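Local coordinates for protein aldehyde dehydrogenase (Trypanosoma brucei, PDB 5MYP) that probably oxidises aldehydes to carboxylic acids with NAD+ as the electron acceptor, at residues A[33-46]-A[136-148]. Residues are numbered along the deposited sequence; the frame is centred on the assembly and turned at random.
Sequences NRDLKKRKQVLRSL and QPLLGALAAGNTA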
# COMPACT_ATOMS: atom_id res chain seq x y z
N ASN A 33 12.24 17.83 10.48
CA ASN A 33 10.80 17.72 10.78
C ASN A 33 10.48 16.53 11.70
O ASN A 33 9.37 15.99 11.66
CB ASN A 33 10.02 17.62 9.46
CG ASN A 33 8.55 17.98 9.62
OD1 ASN A 33 8.20 18.87 10.40
ND2 ASN A 33 7.68 17.30 8.87
N ARG A 34 11.43 16.15 12.55
CA ARG A 34 11.28 14.98 13.41
C ARG A 34 10.45 15.29 14.66
O ARG A 34 9.45 14.62 14.91
CB ARG A 34 12.66 14.45 13.81
CG ARG A 34 12.65 13.18 14.66
CD ARG A 34 14.07 12.83 15.07
NE ARG A 34 14.11 11.93 16.21
CZ ARG A 34 14.03 10.60 16.15
NH1 ARG A 34 13.91 9.96 14.99
NH2 ARG A 34 14.09 9.90 17.27
N ASP A 35 10.88 16.29 15.42
CA ASP A 35 10.21 16.66 16.67
C ASP A 35 8.81 17.20 16.39
O ASP A 35 8.60 17.95 15.43
CB ASP A 35 11.03 17.70 17.43
CG ASP A 35 10.60 17.84 18.89
OD1 ASP A 35 9.43 18.19 19.15
OD2 ASP A 35 11.45 17.60 19.78
N LEU A 36 7.86 16.81 17.24
CA LEU A 36 6.45 17.23 17.10
C LEU A 36 6.28 18.76 17.12
O LEU A 36 5.44 19.29 16.41
CB LEU A 36 5.57 16.58 18.18
CG LEU A 36 4.97 15.20 17.85
CD1 LEU A 36 5.92 14.27 17.12
CD2 LEU A 36 4.44 14.54 19.11
N LYS A 37 7.10 19.43 17.93
CA LYS A 37 7.13 20.90 17.96
C LYS A 37 7.38 21.50 16.58
O LYS A 37 6.69 22.44 16.18
CB LYS A 37 8.19 21.41 18.95
CG LYS A 37 8.10 22.91 19.26
CD LYS A 37 9.45 23.60 19.44
CE LYS A 37 10.38 22.90 20.42
NZ LYS A 37 9.72 22.53 21.70
N LYS A 38 8.36 20.96 15.85
CA LYS A 38 8.67 21.40 14.50
C LYS A 38 7.51 21.11 13.52
O LYS A 38 7.19 21.95 12.68
CB LYS A 38 9.95 20.73 14.00
CG LYS A 38 11.17 20.94 14.88
CD LYS A 38 11.73 22.35 14.73
CE LYS A 38 13.22 22.38 15.06
NZ LYS A 38 13.84 23.67 14.66
N ARG A 39 6.90 19.93 13.65
CA ARG A 39 5.79 19.54 12.77
C ARG A 39 4.57 20.44 12.96
O ARG A 39 3.96 20.86 11.98
CB ARG A 39 5.38 18.08 13.01
CG ARG A 39 6.45 17.06 12.70
CD ARG A 39 5.90 15.65 12.83
NE ARG A 39 6.92 14.67 13.22
CZ ARG A 39 6.68 13.38 13.43
NH1 ARG A 39 5.46 12.87 13.27
NH2 ARG A 39 7.67 12.58 13.80
N LYS A 40 4.23 20.74 14.21
CA LYS A 40 3.14 21.67 14.52
C LYS A 40 3.43 23.09 14.04
O LYS A 40 2.53 23.75 13.53
CB LYS A 40 2.83 21.68 16.03
CG LYS A 40 2.20 20.38 16.51
CD LYS A 40 1.91 20.43 18.01
CE LYS A 40 1.67 19.03 18.55
NZ LYS A 40 1.32 19.00 20.00
N GLN A 41 4.68 23.55 14.18
CA GLN A 41 5.10 24.85 13.63
C GLN A 41 4.85 24.94 12.12
O GLN A 41 4.30 25.93 11.63
CB GLN A 41 6.58 25.15 13.93
CG GLN A 41 6.86 25.63 15.34
CD GLN A 41 8.34 25.77 15.66
OE1 GLN A 41 8.70 26.12 16.79
NE2 GLN A 41 9.22 25.48 14.69
N VAL A 42 5.25 23.90 11.39
CA VAL A 42 5.08 23.85 9.93
C VAL A 42 3.60 23.81 9.53
O VAL A 42 3.18 24.51 8.60
CB VAL A 42 5.83 22.65 9.30
CG1 VAL A 42 5.47 22.44 7.84
CG2 VAL A 42 7.33 22.85 9.44
N LEU A 43 2.81 22.99 10.23
CA LEU A 43 1.37 22.91 9.97
C LEU A 43 0.67 24.23 10.26
O LEU A 43 -0.14 24.68 9.45
CB LEU A 43 0.73 21.77 10.78
CG LEU A 43 1.13 20.35 10.34
CD1 LEU A 43 0.54 19.36 11.33
CD2 LEU A 43 0.69 20.03 8.91
N ARG A 44 0.98 24.85 11.40
CA ARG A 44 0.44 26.18 11.74
C ARG A 44 0.82 27.24 10.70
O ARG A 44 0.01 28.11 10.37
CB ARG A 44 0.91 26.63 13.13
CG ARG A 44 0.20 25.93 14.28
CD ARG A 44 0.40 26.66 15.61
NE ARG A 44 1.75 27.20 15.78
CZ ARG A 44 2.77 26.60 16.41
NH1 ARG A 44 2.65 25.39 16.97
NH2 ARG A 44 3.94 27.23 16.48
N SER A 45 2.06 27.18 10.18
CA SER A 45 2.53 28.09 9.12
C SER A 45 1.80 27.87 7.80
O SER A 45 1.51 28.83 7.09
CB SER A 45 4.04 27.94 8.90
OG SER A 45 4.76 28.11 10.11
N LEU A 46 1.51 26.61 7.47
CA LEU A 46 0.70 26.29 6.28
C LEU A 46 -0.77 26.72 6.44
O LEU A 46 -1.40 27.11 5.47
CB LEU A 46 0.81 24.81 5.91
CG LEU A 46 2.16 24.41 5.31
CD1 LEU A 46 2.31 22.90 5.20
CD2 LEU A 46 2.36 25.06 3.94
N GLN A 136 -3.32 19.32 0.44
CA GLN A 136 -3.92 18.31 1.34
C GLN A 136 -2.99 17.10 1.55
O GLN A 136 -2.77 16.71 2.70
CB GLN A 136 -5.34 17.89 0.90
CG GLN A 136 -6.05 17.02 1.93
CD GLN A 136 -7.54 16.90 1.70
OE1 GLN A 136 -8.03 17.00 0.58
NE2 GLN A 136 -8.27 16.61 2.77
N PRO A 137 -2.42 16.52 0.47
CA PRO A 137 -1.41 15.47 0.66
C PRO A 137 -0.16 15.95 1.41
O PRO A 137 0.35 15.24 2.27
CB PRO A 137 -1.04 15.06 -0.78
CG PRO A 137 -2.17 15.51 -1.62
CD PRO A 137 -2.72 16.74 -0.96
N LEU A 138 0.33 17.14 1.06
CA LEU A 138 1.51 17.72 1.71
C LEU A 138 1.34 17.83 3.23
O LEU A 138 2.22 17.44 3.98
CB LEU A 138 1.84 19.10 1.12
CG LEU A 138 3.03 19.84 1.72
CD1 LEU A 138 4.32 19.05 1.52
CD2 LEU A 138 3.15 21.23 1.11
N LEU A 139 0.19 18.37 3.67
CA LEU A 139 -0.09 18.51 5.10
C LEU A 139 0.06 17.18 5.84
O LEU A 139 0.70 17.11 6.89
CB LEU A 139 -1.50 19.07 5.33
CG LEU A 139 -1.72 20.53 4.93
CD1 LEU A 139 -3.21 20.84 4.87
CD2 LEU A 139 -1.01 21.45 5.90
N GLY A 140 -0.51 16.12 5.25
CA GLY A 140 -0.37 14.77 5.78
C GLY A 140 1.05 14.26 5.85
O GLY A 140 1.46 13.67 6.85
N ALA A 141 1.82 14.48 4.78
CA ALA A 141 3.22 14.05 4.73
C ALA A 141 4.07 14.73 5.81
O ALA A 141 4.90 14.09 6.44
CB ALA A 141 3.81 14.31 3.34
N LEU A 142 3.83 16.03 6.02
CA LEU A 142 4.56 16.80 7.02
C LEU A 142 4.13 16.45 8.45
O LEU A 142 4.95 16.46 9.37
CB LEU A 142 4.42 18.30 6.76
CG LEU A 142 4.99 18.77 5.41
CD1 LEU A 142 4.57 20.20 5.10
CD2 LEU A 142 6.51 18.64 5.38
N ALA A 143 2.84 16.14 8.63
CA ALA A 143 2.33 15.67 9.93
C ALA A 143 3.01 14.37 10.39
O ALA A 143 3.22 14.17 11.60
CB ALA A 143 0.82 15.47 9.87
N ALA A 144 3.37 13.52 9.43
CA ALA A 144 4.06 12.25 9.68
C ALA A 144 5.59 12.37 9.83
O ALA A 144 6.27 11.36 9.96
CB ALA A 144 3.72 11.25 8.58
N GLY A 145 6.13 13.59 9.81
CA GLY A 145 7.55 13.83 10.06
C GLY A 145 8.46 13.65 8.85
O GLY A 145 9.67 13.50 9.00
N ASN A 146 7.88 13.68 7.66
CA ASN A 146 8.65 13.62 6.41
C ASN A 146 9.01 15.03 5.98
O ASN A 146 8.46 16.01 6.48
CB ASN A 146 7.81 12.96 5.32
CG ASN A 146 7.36 11.57 5.70
OD1 ASN A 146 8.16 10.64 5.82
ND2 ASN A 146 6.06 11.42 5.92
N THR A 147 9.97 15.12 5.06
CA THR A 147 10.10 16.30 4.21
C THR A 147 9.46 15.93 2.87
O THR A 147 9.08 14.78 2.65
CB THR A 147 11.56 16.75 4.04
OG1 THR A 147 12.33 15.70 3.44
CG2 THR A 147 12.16 17.09 5.40
N ALA A 148 9.32 16.91 1.99
CA ALA A 148 8.56 16.70 0.76
C ALA A 148 9.04 17.54 -0.40
O ALA A 148 9.66 18.58 -0.21
CB ALA A 148 7.08 16.95 1.01
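With CG of N33 swung anti to its main-chain nitrogen (chi1 -160°), the carboxamide reaches the end of helix 132-143, while R39, extended from CG to NE after a chi1 of -63°, lays its guanidinium against the same turn. N33 ND2 donates to L142 O at 2.9 Å, in the carbonyl plane on a lone pair, and to N146 O at 2.8 Å, there from a position tilted 25° from the carbonyl plane. The amide thus bridges the last helical turn and the residue leading into strand 147-151. R39 NH1 binds A143 O at 3.1 Å, and NH2 turns back to R34 O at 2.9 Å, so the guanidinium joins both segments. G145 CA lies 3.3 Å above one guanidinium face, near its rim; L36 CD1 covers the opposite face over its centre. G145, with positive phi, forms the Schellman motif that ends helix 132-143, and L142 O accepts from G145 N as well as from N33. In this Rossmann-like domain, helix 132-143 links the parallel neighbours 110-124 and 147-151 in a beta-alpha-beta crossover, and residues 36-46 of helix 36-52 run nearly antiparallel to residues 136-143, the axes of these two segments approaching to 9.7 Å. Farther along, the contact becomes apolar. L46 CD1 sits 3.5 Å from L142 CD1, the two side chains crossing at about a right angle, and also meets L139 CD2, which L43 CD2 approaches at 3.7 Å. V42 CG1 touches L142 CD1 from the preceding turn, and M91 of helix 69-95 packs against L43.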